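Local coordinates for DNA damage response protein Rtt109, putative (Neosartorya fumigata, PDB 5ZB9) that probably acetylates lysine side chains of histone H3, using acetyl-CoA as the acetyl donor, at residues I89-A94 / K167-V172; I76-Y81 / N117-F122; D174-E179 / L319-N324; A205-P210 / G219-T224; V7-S12 / I25-S30. All coordinates share one frame; numbering follows the deposited sequence.

Contact 1 of 5, residues I89-A94 / K167-V172; sequences IFVSKA and KWWCRV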
# COMPACT_ATOMS: atom_id res chain seq x y z
N ILE A 89 1.91 5.78 1.42
CA ILE A 89 0.94 5.19 0.52
C ILE A 89 0.76 3.70 0.85
O ILE A 89 1.64 2.87 0.59
CB ILE A 89 1.37 5.39 -0.92
CG1 ILE A 89 1.50 6.89 -1.22
CG2 ILE A 89 0.38 4.75 -1.87
CD1 ILE A 89 1.87 7.20 -2.64
N PHE A 90 -0.38 3.37 1.44
CA PHE A 90 -0.62 2.03 1.95
C PHE A 90 -1.73 1.32 1.19
O PHE A 90 -2.82 1.85 1.03
CB PHE A 90 -0.98 2.08 3.44
CG PHE A 90 -1.41 0.75 4.00
CD1 PHE A 90 -0.48 -0.25 4.24
CD2 PHE A 90 -2.74 0.50 4.29
CE1 PHE A 90 -0.87 -1.48 4.75
CE2 PHE A 90 -3.13 -0.73 4.81
CZ PHE A 90 -2.20 -1.72 5.04
N VAL A 91 -1.43 0.11 0.72
CA VAL A 91 -2.43 -0.71 0.04
C VAL A 91 -3.27 -1.45 1.08
O VAL A 91 -2.73 -2.24 1.86
CB VAL A 91 -1.78 -1.74 -0.91
CG1 VAL A 91 -2.85 -2.49 -1.69
CG2 VAL A 91 -0.78 -1.05 -1.83
N SER A 92 -4.57 -1.19 1.11
CA SER A 92 -5.41 -1.80 2.13
C SER A 92 -6.18 -2.98 1.57
O SER A 92 -6.46 -3.94 2.29
CB SER A 92 -6.38 -0.78 2.72
OG SER A 92 -7.14 -0.16 1.70
N LYS A 93 -6.51 -2.93 0.28
CA LYS A 93 -7.32 -3.97 -0.35
C LYS A 93 -6.91 -4.18 -1.80
O LYS A 93 -6.59 -3.22 -2.51
CB LYS A 93 -8.82 -3.61 -0.30
CG LYS A 93 -9.43 -3.57 1.09
CD LYS A 93 -10.76 -2.81 1.11
CE LYS A 93 -11.24 -2.62 2.54
NZ LYS A 93 -12.26 -1.54 2.67
N ALA A 94 -6.95 -5.42 -2.25
CA ALA A 94 -6.70 -5.74 -3.65
C ALA A 94 -7.26 -7.12 -3.94
O ALA A 94 -6.78 -8.11 -3.40
CB ALA A 94 -5.23 -5.67 -3.97
N LYS A 167 5.89 -12.67 -3.63
CA LYS A 167 6.68 -12.46 -4.84
C LYS A 167 5.95 -11.54 -5.81
O LYS A 167 6.58 -10.71 -6.47
CB LYS A 167 7.00 -13.78 -5.54
CG LYS A 167 7.96 -14.65 -4.76
CD LYS A 167 8.20 -15.98 -5.45
CE LYS A 167 8.89 -16.95 -4.49
NZ LYS A 167 9.25 -18.26 -5.12
N TRP A 168 4.63 -11.68 -5.88
CA TRP A 168 3.82 -10.88 -6.80
C TRP A 168 3.92 -9.39 -6.45
O TRP A 168 4.19 -8.56 -7.31
CB TRP A 168 2.36 -11.35 -6.76
CG TRP A 168 1.46 -10.73 -7.81
CD1 TRP A 168 1.30 -11.14 -9.10
CD2 TRP A 168 0.59 -9.60 -7.64
NE1 TRP A 168 0.39 -10.34 -9.74
CE2 TRP A 168 -0.06 -9.39 -8.87
CE3 TRP A 168 0.30 -8.76 -6.56
CZ2 TRP A 168 -0.99 -8.37 -9.05
CZ3 TRP A 168 -0.63 -7.74 -6.75
CH2 TRP A 168 -1.26 -7.55 -7.98
N TRP A 169 3.72 -9.07 -5.18
CA TRP A 169 3.75 -7.69 -4.73
C TRP A 169 5.13 -7.07 -4.89
O TRP A 169 5.25 -5.88 -5.18
CB TRP A 169 3.29 -7.59 -3.27
CG TRP A 169 1.80 -7.51 -3.14
CD1 TRP A 169 0.97 -8.41 -2.55
CD2 TRP A 169 0.96 -6.46 -3.65
NE1 TRP A 169 -0.33 -7.99 -2.64
CE2 TRP A 169 -0.36 -6.80 -3.30
CE3 TRP A 169 1.20 -5.28 -4.35
CZ2 TRP A 169 -1.44 -5.98 -3.64
CZ3 TRP A 169 0.13 -4.47 -4.68
CH2 TRP A 169 -1.17 -4.83 -4.33
N CYS A 170 6.18 -7.86 -4.72
CA CYS A 170 7.52 -7.34 -4.98
C CYS A 170 7.69 -6.99 -6.46
O CYS A 170 8.33 -5.99 -6.79
CB CYS A 170 8.59 -8.34 -4.53
SG CYS A 170 8.65 -8.54 -2.73
N ARG A 171 7.09 -7.78 -7.36
CA ARG A 171 7.17 -7.51 -8.79
C ARG A 171 6.36 -6.27 -9.16
O ARG A 171 6.66 -5.59 -10.13
CB ARG A 171 6.70 -8.72 -9.60
CG ARG A 171 7.69 -9.90 -9.61
CD ARG A 171 7.24 -10.99 -10.57
NE ARG A 171 5.97 -11.58 -10.16
CZ ARG A 171 5.85 -12.75 -9.54
NH1 ARG A 171 4.65 -13.19 -9.19
NH2 ARG A 171 6.93 -13.47 -9.26
N VAL A 172 5.33 -5.98 -8.37
CA VAL A 172 4.55 -4.75 -8.57
C VAL A 172 5.40 -3.54 -8.21
O VAL A 172 5.42 -2.52 -8.91
CB VAL A 172 3.27 -4.75 -7.71
CG1 VAL A 172 2.65 -3.36 -7.67
CG2 VAL A 172 2.27 -5.79 -8.21
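A94 and V91 of strand 86-96 both meet the six-membered ring of W169, which helix 162-177 sends toward the strand. The A94 methyl lies in the indole plane, at its edge, with CB 3.8 Å from W169 CZ2. V91 comes at the same ring obliquely, its CG1 3.9 Å from W169 CH2. That CG1 is the valine branch opposite the backbone N (chi1 -175°), which carries it toward the tryptophan. A classic beta bulge at S92 and K93, both facing E77, lies between the two residues and fits with V91 and A94 pointing to the same side. W168 covers one face of the indole: its CZ3 stands 3.5 Å above the centre of the W169 ring, and V172 CG2 lies over a face of W168. V91 O and S92 O bind a glycerol, probably from the crystallisation liquor. A94, W168 and R171 bind CoA in a structure of this protein, so the contact probably forms part of the wall of the cofactor site, which holds no CoA here.

Contact 2 of 5, residues I76-Y81 / N117-F122; sequences IEVLVY and NAFLSF
F119 is the first residue of segment 117-122 to reach strand 71-82, where I76 and V78 receive its ring. With CG opposite the backbone N (chi1 -167°), the phenyl group leaves the helix toward the sheet and slides past both aliphatic side chains in the opposite direction. The ortho and meta carbons of one ring side do the touching: CD2 is 3.6 Å from I76 CG2, and CE2 is 3.6 Å from V78 CG2. Both methyls approach obliquely, and CE2 also passes 3.9 Å from I76 O. L120 follows; its CB leaves the helix alongside the strand, and the extended chain brings CD2 within 4.2 Å of V78 CG2, the same methyl that F119 uses. One turn of helix is completed by the bonds from S121 N to N117 O and from F122 N to A118 O. Over these segments helix and strand run roughly parallel, their axes 21° apart in direction and 10.4 Å at closest approach, an alpha/beta layer packing. L120 continues onto V91 of strand 86-96 and onto V172 and I176 of helix 162-177, while F119 also touches L57 of strand 50-61 and meets H27 of strand 22-35 edge-to-face.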
# COMPACT_ATOMS: atom_id res chain seq x y z
N ILE A 76 -8.75 -2.20 -6.20
CA ILE A 76 -7.64 -1.93 -5.31
C ILE A 76 -7.89 -0.66 -4.51
O ILE A 76 -8.19 0.40 -5.07
CB ILE A 76 -6.29 -1.84 -6.08
CG1 ILE A 76 -5.16 -1.46 -5.14
CG2 ILE A 76 -6.38 -0.87 -7.26
CD1 ILE A 76 -3.80 -1.61 -5.78
N GLU A 77 -7.80 -0.78 -3.18
CA GLU A 77 -7.93 0.38 -2.31
C GLU A 77 -6.56 0.78 -1.79
O GLU A 77 -5.78 -0.06 -1.35
CB GLU A 77 -8.88 0.11 -1.15
CG GLU A 77 -9.09 1.35 -0.26
CD GLU A 77 -10.05 1.11 0.89
OE1 GLU A 77 -11.08 1.82 0.97
OE2 GLU A 77 -9.78 0.23 1.74
N VAL A 78 -6.28 2.08 -1.83
CA VAL A 78 -5.03 2.60 -1.34
C VAL A 78 -5.27 3.77 -0.40
O VAL A 78 -5.99 4.70 -0.76
CB VAL A 78 -4.13 3.07 -2.47
CG1 VAL A 78 -2.80 3.52 -1.92
CG2 VAL A 78 -3.95 1.96 -3.51
N LEU A 79 -4.68 3.73 0.79
CA LEU A 79 -4.81 4.82 1.74
C LEU A 79 -3.55 5.68 1.74
O LEU A 79 -2.43 5.16 1.88
CB LEU A 79 -5.06 4.29 3.15
CG LEU A 79 -6.10 3.17 3.28
CD1 LEU A 79 -6.14 2.67 4.72
CD2 LEU A 79 -7.48 3.64 2.83
N VAL A 80 -3.72 6.99 1.57
CA VAL A 80 -2.58 7.91 1.61
C VAL A 80 -2.60 8.68 2.92
O VAL A 80 -3.54 9.42 3.19
CB VAL A 80 -2.59 8.90 0.43
CG1 VAL A 80 -1.33 9.76 0.45
CG2 VAL A 80 -2.71 8.17 -0.90
N TYR A 81 -1.58 8.47 3.74
CA TYR A 81 -1.42 9.19 5.00
C TYR A 81 -0.42 10.32 4.83
O TYR A 81 0.55 10.20 4.08
CB TYR A 81 -0.95 8.27 6.12
CG TYR A 81 -1.85 7.10 6.42
CD1 TYR A 81 -1.70 5.88 5.77
CD2 TYR A 81 -2.85 7.20 7.38
CE1 TYR A 81 -2.52 4.81 6.05
CE2 TYR A 81 -3.68 6.13 7.67
CZ TYR A 81 -3.51 4.94 7.01
OH TYR A 81 -4.33 3.88 7.30
N ASN A 117 0.68 -1.57 -10.40
CA ASN A 117 1.89 -0.80 -10.62
C ASN A 117 1.56 0.63 -11.06
O ASN A 117 2.06 1.61 -10.49
CB ASN A 117 2.74 -1.54 -11.68
CG ASN A 117 4.12 -0.93 -11.90
OD1 ASN A 117 4.35 0.26 -11.70
ND2 ASN A 117 5.05 -1.76 -12.35
N ALA A 118 0.71 0.75 -12.07
CA ALA A 118 0.34 2.04 -12.63
C ALA A 118 -0.39 2.91 -11.62
O ALA A 118 -0.12 4.10 -11.50
CB ALA A 118 -0.51 1.85 -13.88
N PHE A 119 -1.33 2.31 -10.89
CA PHE A 119 -2.09 3.04 -9.87
C PHE A 119 -1.19 3.56 -8.74
O PHE A 119 -1.27 4.73 -8.37
CB PHE A 119 -3.20 2.14 -9.30
CG PHE A 119 -4.23 2.88 -8.48
CD1 PHE A 119 -4.76 4.08 -8.92
CD2 PHE A 119 -4.68 2.35 -7.27
CE1 PHE A 119 -5.72 4.76 -8.16
CE2 PHE A 119 -5.63 3.01 -6.51
CZ PHE A 119 -6.15 4.22 -6.95
N LEU A 120 -0.32 2.70 -8.22
CA LEU A 120 0.64 3.12 -7.19
C LEU A 120 1.60 4.20 -7.72
O LEU A 120 1.82 5.21 -7.07
CB LEU A 120 1.44 1.92 -6.68
CG LEU A 120 0.64 0.91 -5.84
CD1 LEU A 120 1.49 -0.28 -5.44
CD2 LEU A 120 0.08 1.59 -4.60
N SER A 121 2.15 3.97 -8.91
CA SER A 121 2.99 4.96 -9.58
C SER A 121 2.29 6.31 -9.65
O SER A 121 2.87 7.35 -9.33
CB SER A 121 3.35 4.51 -11.00
OG SER A 121 4.73 4.24 -11.11
N PHE A 122 1.04 6.27 -10.08
CA PHE A 122 0.21 7.47 -10.19
C PHE A 122 0.09 8.20 -8.86
O PHE A 122 0.28 9.41 -8.80
CB PHE A 122 -1.17 7.09 -10.72
CG PHE A 122 -2.15 8.22 -10.70
CD1 PHE A 122 -2.09 9.23 -11.64
CD2 PHE A 122 -3.15 8.26 -9.75
CE1 PHE A 122 -2.99 10.27 -11.63
CE2 PHE A 122 -4.06 9.30 -9.74
CZ PHE A 122 -3.98 10.30 -10.68

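Contact 3 of 5, residues D174-E179 / L319-N324; sequences DPILRE and LWLVIN
Just ahead of I176 and L177, the two residues that pack on L321, D174 OD1 is gripped by two groups: R178 NE at 2.9 Å, in a salt bridge, and the indole NE1 of W235. The arginine NE meets the syn side of OD1 but 34° out of the carboxylate plane, with an N-H...O angle of 140°. D174 OD2 receives T224 OG1, and R178 NH1 has a second carboxylate in D228. The outside bonds tie the end of helix 162-177 to T224 and D228 and to W235 of strand 235-236. From the sheet, L321 points toward the helix and divides its methyls between two neighbours. Its CD1 packs 3.7 Å from L177 CD1 and 3.8 Å from L177 CB, while CD2 lies 3.9 Å from I176 CG2, the isoleucine branch opposite the backbone N. L321 sits on strand 317-324, flanked by strands 133-140 and 202-208; I176 also leans on L120 and S121 of helix 111-127, and L177 on A205.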
# COMPACT_ATOMS: atom_id res chain seq x y z
N ASP A 174 8.81 -3.42 -7.83
CA ASP A 174 10.14 -3.34 -8.45
C ASP A 174 10.30 -2.23 -9.51
O ASP A 174 11.25 -1.46 -9.44
CB ASP A 174 10.53 -4.70 -9.07
CG ASP A 174 12.03 -4.84 -9.29
OD1 ASP A 174 12.81 -4.45 -8.41
OD2 ASP A 174 12.43 -5.36 -10.35
N PRO A 175 9.36 -2.11 -10.47
CA PRO A 175 9.55 -1.05 -11.47
C PRO A 175 9.38 0.36 -10.90
O PRO A 175 9.98 1.30 -11.42
CB PRO A 175 8.46 -1.34 -12.51
CG PRO A 175 8.10 -2.75 -12.30
CD PRO A 175 8.22 -2.97 -10.83
N ILE A 176 8.57 0.51 -9.86
CA ILE A 176 8.46 1.80 -9.21
C ILE A 176 9.79 2.14 -8.57
O ILE A 176 10.32 3.23 -8.75
CB ILE A 176 7.37 1.82 -8.14
CG1 ILE A 176 6.05 1.34 -8.72
CG2 ILE A 176 7.22 3.22 -7.56
CD1 ILE A 176 4.90 1.43 -7.75
N LEU A 177 10.30 1.17 -7.82
CA LEU A 177 11.59 1.27 -7.14
C LEU A 177 12.68 1.73 -8.10
O LEU A 177 13.47 2.61 -7.78
CB LEU A 177 11.96 -0.08 -6.50
CG LEU A 177 13.41 -0.35 -6.08
CD1 LEU A 177 13.84 0.50 -4.91
CD2 LEU A 177 13.60 -1.83 -5.76
N ARG A 178 12.71 1.14 -9.29
CA ARG A 178 13.83 1.31 -10.19
C ARG A 178 13.72 2.52 -11.11
O ARG A 178 14.54 2.69 -12.01
CB ARG A 178 14.03 0.03 -11.00
CG ARG A 178 14.49 -1.10 -10.11
CD ARG A 178 14.83 -2.33 -10.89
NE ARG A 178 15.08 -3.46 -10.00
CZ ARG A 178 16.24 -3.68 -9.40
NH1 ARG A 178 17.26 -2.86 -9.61
NH2 ARG A 178 16.37 -4.73 -8.60
N GLU A 179 12.71 3.36 -10.89
CA GLU A 179 12.65 4.66 -11.53
C GLU A 179 13.49 5.66 -10.75
O GLU A 179 13.71 6.78 -11.20
CB GLU A 179 11.21 5.15 -11.65
CG GLU A 179 10.48 4.60 -12.88
CD GLU A 179 11.20 4.94 -14.18
OE1 GLU A 179 11.97 4.09 -14.68
OE2 GLU A 179 11.00 6.07 -14.70
N LEU A 319 6.20 -5.10 3.39
CA LEU A 319 6.98 -4.39 2.40
C LEU A 319 6.96 -2.87 2.60
O LEU A 319 5.90 -2.27 2.81
CB LEU A 319 6.46 -4.75 1.01
CG LEU A 319 7.28 -4.29 -0.18
CD1 LEU A 319 8.61 -4.99 -0.12
CD2 LEU A 319 6.58 -4.66 -1.45
N TRP A 320 8.14 -2.26 2.56
CA TRP A 320 8.24 -0.81 2.61
C TRP A 320 9.14 -0.34 1.47
O TRP A 320 10.31 -0.72 1.40
CB TRP A 320 8.79 -0.31 3.95
CG TRP A 320 8.08 -0.89 5.13
CD1 TRP A 320 6.95 -0.41 5.72
CD2 TRP A 320 8.44 -2.08 5.84
NE1 TRP A 320 6.59 -1.23 6.77
CE2 TRP A 320 7.48 -2.26 6.86
CE3 TRP A 320 9.47 -3.01 5.72
CZ2 TRP A 320 7.53 -3.33 7.75
CZ3 TRP A 320 9.52 -4.08 6.61
CH2 TRP A 320 8.55 -4.23 7.61
N LEU A 321 8.58 0.45 0.57
CA LEU A 321 9.38 1.11 -0.44
C LEU A 321 9.62 2.53 0.04
O LEU A 321 8.67 3.32 0.16
CB LEU A 321 8.69 1.10 -1.80
CG LEU A 321 9.34 1.99 -2.86
CD1 LEU A 321 10.74 1.47 -3.21
CD2 LEU A 321 8.46 2.08 -4.09
N VAL A 322 10.86 2.86 0.36
CA VAL A 322 11.16 4.19 0.90
C VAL A 322 11.85 5.07 -0.14
O VAL A 322 12.96 4.75 -0.61
CB VAL A 322 12.02 4.12 2.17
CG1 VAL A 322 12.29 5.51 2.72
CG2 VAL A 322 11.35 3.25 3.23
N ILE A 323 11.18 6.16 -0.49
CA ILE A 323 11.65 7.08 -1.52
C ILE A 323 12.17 8.39 -0.92
O ILE A 323 11.45 9.10 -0.22
CB ILE A 323 10.52 7.40 -2.53
CG1 ILE A 323 10.12 6.13 -3.28
CG2 ILE A 323 10.95 8.51 -3.49
CD1 ILE A 323 8.84 6.27 -4.09
N ASN A 324 13.43 8.70 -1.19
CA ASN A 324 14.02 9.94 -0.70
C ASN A 324 14.17 10.93 -1.83
O ASN A 324 14.98 10.73 -2.74
CB ASN A 324 15.36 9.68 -0.02
CG ASN A 324 15.23 8.82 1.22
OD1 ASN A 324 14.68 9.26 2.23
ND2 ASN A 324 15.71 7.58 1.15

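Contact 4 of 5, residues A205-P210 / G219-T224; sequences AFLIVP and GFFPIT
L207 of strand 202-208 meets F220 and F221, consecutive residues of the loop that follows helix 214-218. From its base outward, L207 CB lies 4.0 Å from F221 CE1, and beyond CG the side chain forks. CD1 turns to the neighbouring strand, 4.0 Å from L319 CD1, whereas CD2 enters the loop, 3.7 Å from F220 CB and 3.8 Å from F221 CE1. CD2 comes to F221 at the ring edge, near its plane; the leucine as a whole crosses the F220 side chain at about a right angle. CG stands opposite the backbone N (chi1 175°), which extends the leucine away from the strand and toward the loop. Two residues on, V209 meets F220 from the opposite direction: its CG2 is 3.8 Å from both CD2 and CE2, approaching the ring obliquely. F220 also rests on I166 and K167 of helix 162-177, and F221 meets the W235 ring. No hydrogen bond crosses between the two segments; the irregular loop is held to the strand and the residues just after it by nondirectional contact of aliphatic branches with aromatic side chains, so fit of shape and exclusion of water probably account for most of the attraction.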
# COMPACT_ATOMS: atom_id res chain seq x y z
N ALA A 205 13.93 -0.71 -1.50
CA ALA A 205 12.79 -1.52 -1.07
C ALA A 205 13.20 -2.43 0.08
O ALA A 205 14.27 -3.05 0.04
CB ALA A 205 12.25 -2.34 -2.24
N PHE A 206 12.35 -2.49 1.10
CA PHE A 206 12.62 -3.30 2.29
C PHE A 206 11.55 -4.37 2.47
O PHE A 206 10.36 -4.09 2.35
CB PHE A 206 12.68 -2.42 3.55
CG PHE A 206 13.76 -1.35 3.49
CD1 PHE A 206 13.52 -0.14 2.86
CD2 PHE A 206 15.00 -1.57 4.08
CE1 PHE A 206 14.50 0.83 2.82
CE2 PHE A 206 15.99 -0.59 4.04
CZ PHE A 206 15.75 0.61 3.41
N LEU A 207 11.99 -5.60 2.74
CA LEU A 207 11.07 -6.71 2.90
C LEU A 207 11.40 -7.53 4.13
O LEU A 207 12.56 -7.87 4.36
CB LEU A 207 11.09 -7.61 1.66
CG LEU A 207 10.23 -8.87 1.80
CD1 LEU A 207 8.75 -8.51 1.80
CD2 LEU A 207 10.56 -9.92 0.73
N ILE A 208 10.38 -7.83 4.92
CA ILE A 208 10.53 -8.74 6.05
C ILE A 208 9.44 -9.81 6.01
O ILE A 208 8.25 -9.51 5.90
CB ILE A 208 10.47 -8.00 7.39
CG1 ILE A 208 11.80 -7.29 7.66
CG2 ILE A 208 10.18 -8.97 8.53
CD1 ILE A 208 11.86 -6.67 9.05
N VAL A 209 9.86 -11.07 6.08
CA VAL A 209 8.94 -12.18 6.17
C VAL A 209 9.27 -12.98 7.41
O VAL A 209 10.12 -13.86 7.36
CB VAL A 209 9.03 -13.09 4.93
CG1 VAL A 209 7.94 -14.16 4.97
CG2 VAL A 209 8.93 -12.26 3.66
N PRO A 210 8.62 -12.66 8.54
CA PRO A 210 8.91 -13.31 9.83
C PRO A 210 8.85 -14.83 9.71
O PRO A 210 7.88 -15.35 9.17
CB PRO A 210 7.80 -12.78 10.75
CG PRO A 210 7.35 -11.51 10.10
CD PRO A 210 7.48 -11.73 8.62
N GLY A 219 14.73 -15.15 -1.62
CA GLY A 219 13.95 -15.90 -2.59
C GLY A 219 12.72 -15.13 -3.06
O GLY A 219 12.17 -15.42 -4.11
N PHE A 220 12.29 -14.15 -2.27
CA PHE A 220 11.11 -13.38 -2.62
C PHE A 220 11.45 -12.20 -3.52
O PHE A 220 10.57 -11.66 -4.19
CB PHE A 220 10.38 -12.90 -1.37
CG PHE A 220 9.85 -14.01 -0.50
CD1 PHE A 220 8.81 -14.81 -0.95
CD2 PHE A 220 10.39 -14.24 0.75
CE1 PHE A 220 8.32 -15.84 -0.15
CE2 PHE A 220 9.90 -15.27 1.55
CZ PHE A 220 8.87 -16.07 1.09
N PHE A 221 12.72 -11.80 -3.53
CA PHE A 221 13.15 -10.64 -4.32
C PHE A 221 12.99 -10.91 -5.82
O PHE A 221 13.15 -12.03 -6.26
CB PHE A 221 14.62 -10.29 -4.02
CG PHE A 221 14.88 -9.83 -2.60
CD1 PHE A 221 13.84 -9.58 -1.72
CD2 PHE A 221 16.19 -9.65 -2.16
CE1 PHE A 221 14.10 -9.16 -0.42
CE2 PHE A 221 16.45 -9.23 -0.86
CZ PHE A 221 15.41 -8.98 0.00
N PRO A 222 12.69 -9.86 -6.60
CA PRO A 222 12.66 -10.02 -8.07
C PRO A 222 14.05 -10.37 -8.63
O PRO A 222 15.06 -9.99 -8.02
CB PRO A 222 12.21 -8.64 -8.57
CG PRO A 222 11.69 -7.92 -7.36
CD PRO A 222 12.39 -8.49 -6.18
N ILE A 223 14.11 -11.06 -9.77
CA ILE A 223 15.38 -11.51 -10.33
C ILE A 223 16.30 -10.33 -10.71
O ILE A 223 17.52 -10.48 -10.77
CB ILE A 223 15.16 -12.44 -11.56
CG1 ILE A 223 16.50 -13.00 -12.08
CG2 ILE A 223 14.39 -11.73 -12.66
CD1 ILE A 223 17.34 -13.71 -11.01
N THR A 224 15.71 -9.16 -10.92
CA THR A 224 16.50 -7.95 -11.12
C THR A 224 17.54 -7.71 -10.01
O THR A 224 18.58 -7.09 -10.26
CB THR A 224 15.60 -6.71 -11.21
OG1 THR A 224 14.74 -6.66 -10.07
CG2 THR A 224 14.74 -6.77 -12.46

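Contact 5 of 5, residues V7-S12 / I25-S30; sequences VDLGDS and IRHISS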
# COMPACT_ATOMS: atom_id res chain seq x y z
N VAL A 7 -0.84 15.04 -14.11
CA VAL A 7 -0.80 13.64 -14.53
C VAL A 7 -2.20 13.04 -14.55
O VAL A 7 -3.04 13.34 -13.71
CB VAL A 7 0.12 12.82 -13.61
CG1 VAL A 7 0.17 11.37 -14.06
CG2 VAL A 7 1.52 13.42 -13.59
N ASP A 8 -2.45 12.19 -15.55
CA ASP A 8 -3.75 11.56 -15.74
C ASP A 8 -3.63 10.04 -15.53
O ASP A 8 -2.76 9.39 -16.11
CB ASP A 8 -4.29 11.86 -17.14
CG ASP A 8 -5.68 11.32 -17.36
OD1 ASP A 8 -6.53 11.51 -16.46
OD2 ASP A 8 -5.94 10.71 -18.42
N LEU A 9 -4.51 9.48 -14.70
CA LEU A 9 -4.45 8.06 -14.40
C LEU A 9 -4.75 7.21 -15.63
O LEU A 9 -3.99 6.30 -15.96
CB LEU A 9 -5.41 7.70 -13.27
CG LEU A 9 -5.57 6.21 -12.98
CD1 LEU A 9 -4.21 5.53 -12.77
CD2 LEU A 9 -6.46 6.00 -11.77
N GLY A 10 -5.84 7.52 -16.32
CA GLY A 10 -6.25 6.75 -17.49
C GLY A 10 -5.19 6.76 -18.58
O GLY A 10 -4.98 5.77 -19.27
N ASP A 11 -4.52 7.89 -18.72
CA ASP A 11 -3.47 8.02 -19.71
C ASP A 11 -2.21 7.26 -19.32
O ASP A 11 -1.56 6.63 -20.16
CB ASP A 11 -3.13 9.48 -19.95
CG ASP A 11 -2.39 9.70 -21.25
OD1 ASP A 11 -2.91 9.26 -22.31
OD2 ASP A 11 -1.28 10.28 -21.20
N SER A 12 -1.84 7.33 -18.04
CA SER A 12 -0.70 6.58 -17.53
C SER A 12 -0.90 5.10 -17.77
O SER A 12 0.00 4.40 -18.24
CB SER A 12 -0.50 6.84 -16.03
OG SER A 12 -0.35 8.22 -15.77
N ILE A 25 -12.10 2.31 -16.21
CA ILE A 25 -11.66 2.57 -14.85
C ILE A 25 -12.55 3.57 -14.12
O ILE A 25 -13.06 4.53 -14.71
CB ILE A 25 -10.20 3.09 -14.81
CG1 ILE A 25 -10.06 4.37 -15.63
CG2 ILE A 25 -9.27 2.03 -15.33
CD1 ILE A 25 -8.76 5.08 -15.40
N ARG A 26 -12.75 3.31 -12.84
CA ARG A 26 -13.43 4.26 -11.97
C ARG A 26 -12.59 4.43 -10.72
O ARG A 26 -12.40 3.50 -9.93
CB ARG A 26 -14.85 3.78 -11.64
CG ARG A 26 -15.76 3.73 -12.88
CD ARG A 26 -17.15 3.16 -12.60
NE ARG A 26 -18.00 3.25 -13.78
CZ ARG A 26 -18.12 2.29 -14.70
NH1 ARG A 26 -17.45 1.15 -14.57
NH2 ARG A 26 -18.90 2.46 -15.75
N HIS A 27 -12.04 5.62 -10.58
CA HIS A 27 -11.20 5.97 -9.47
C HIS A 27 -11.99 6.92 -8.57
O HIS A 27 -12.31 8.04 -8.96
CB HIS A 27 -9.91 6.60 -9.98
CG HIS A 27 -9.04 7.20 -8.92
ND1 HIS A 27 -8.06 8.12 -9.20
CD2 HIS A 27 -9.01 7.01 -7.58
CE1 HIS A 27 -7.46 8.47 -8.07
NE2 HIS A 27 -8.02 7.81 -7.08
N ILE A 28 -12.35 6.47 -7.37
CA ILE A 28 -13.03 7.38 -6.47
C ILE A 28 -12.14 7.63 -5.27
O ILE A 28 -11.35 6.77 -4.89
CB ILE A 28 -14.42 6.84 -6.03
CG1 ILE A 28 -14.28 5.57 -5.21
CG2 ILE A 28 -15.31 6.58 -7.25
CD1 ILE A 28 -15.61 5.07 -4.70
N SER A 29 -12.22 8.82 -4.71
CA SER A 29 -11.39 9.16 -3.57
C SER A 29 -12.16 10.01 -2.57
O SER A 29 -13.27 10.47 -2.85
CB SER A 29 -10.12 9.89 -4.01
OG SER A 29 -10.40 11.21 -4.45
N SER A 30 -11.58 10.20 -1.40
CA SER A 30 -12.16 11.09 -0.40
C SER A 30 -11.15 12.18 -0.08
O SER A 30 -9.95 12.01 -0.30
CB SER A 30 -12.55 10.31 0.86
OG SER A 30 -11.42 9.72 1.46
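I25 and G10 make the tight part of this contact. The isoleucine CD1 comes 3.7 Å from G10 CA and 3.9 Å from G10 N, a distance at which a methyl lies directly on the helix backbone because glycine has no side chain there. The rotation of I25 that puts CG1 between the backbone N and carbonyl carbon (chi1 59°) sends CD1 to G10 and also to L9, 4.2 Å from L9 CG. L9 then crosses to H27, with CD2 3.7 Å from ND1 and 3.9 Å from CB, approaching the imidazole obliquely; the other ring nitrogen, NE2, bonds to H55 ND1 on strand 50-61. Helix 9-16 thus packs its first turn on strand 22-35 of the mixed sheet, with D8 as N-cap. The solvent side is built differently. D8 is exposed, and its OD2 accepts a weak capping bond from D11 N. D8 O is held more firmly: S12 N and S12 OG, the latter at 2.7 Å, reach it from opposite faces of the carbonyl plane. D11 turns away from the strand, where its carboxylate forms salt bridges with R469 and K15.

In the fold
All five contacts pack against the same mixed sheet, and their touching residues are largely buried; A94 of contact 1 and F221 of contact 4 are partly exposed. Contacts 1 and 2 lie nearest the centre of the chain and use adjacent strands, 86-96 and 71-82; contact 1 alone contains CoA-binding residues. Contact 3 shares helix 162-177 with contact 1 and touches contact 2 through I176, so the two helices and the sheet form one continuous core. Contacts 4 and 5 lie farther out, their centres about 29 Å apart. No hydrogen bond crosses any of the five; contacts 3 and 5 carry polar networks beside the packing, round D174 and at the helix start.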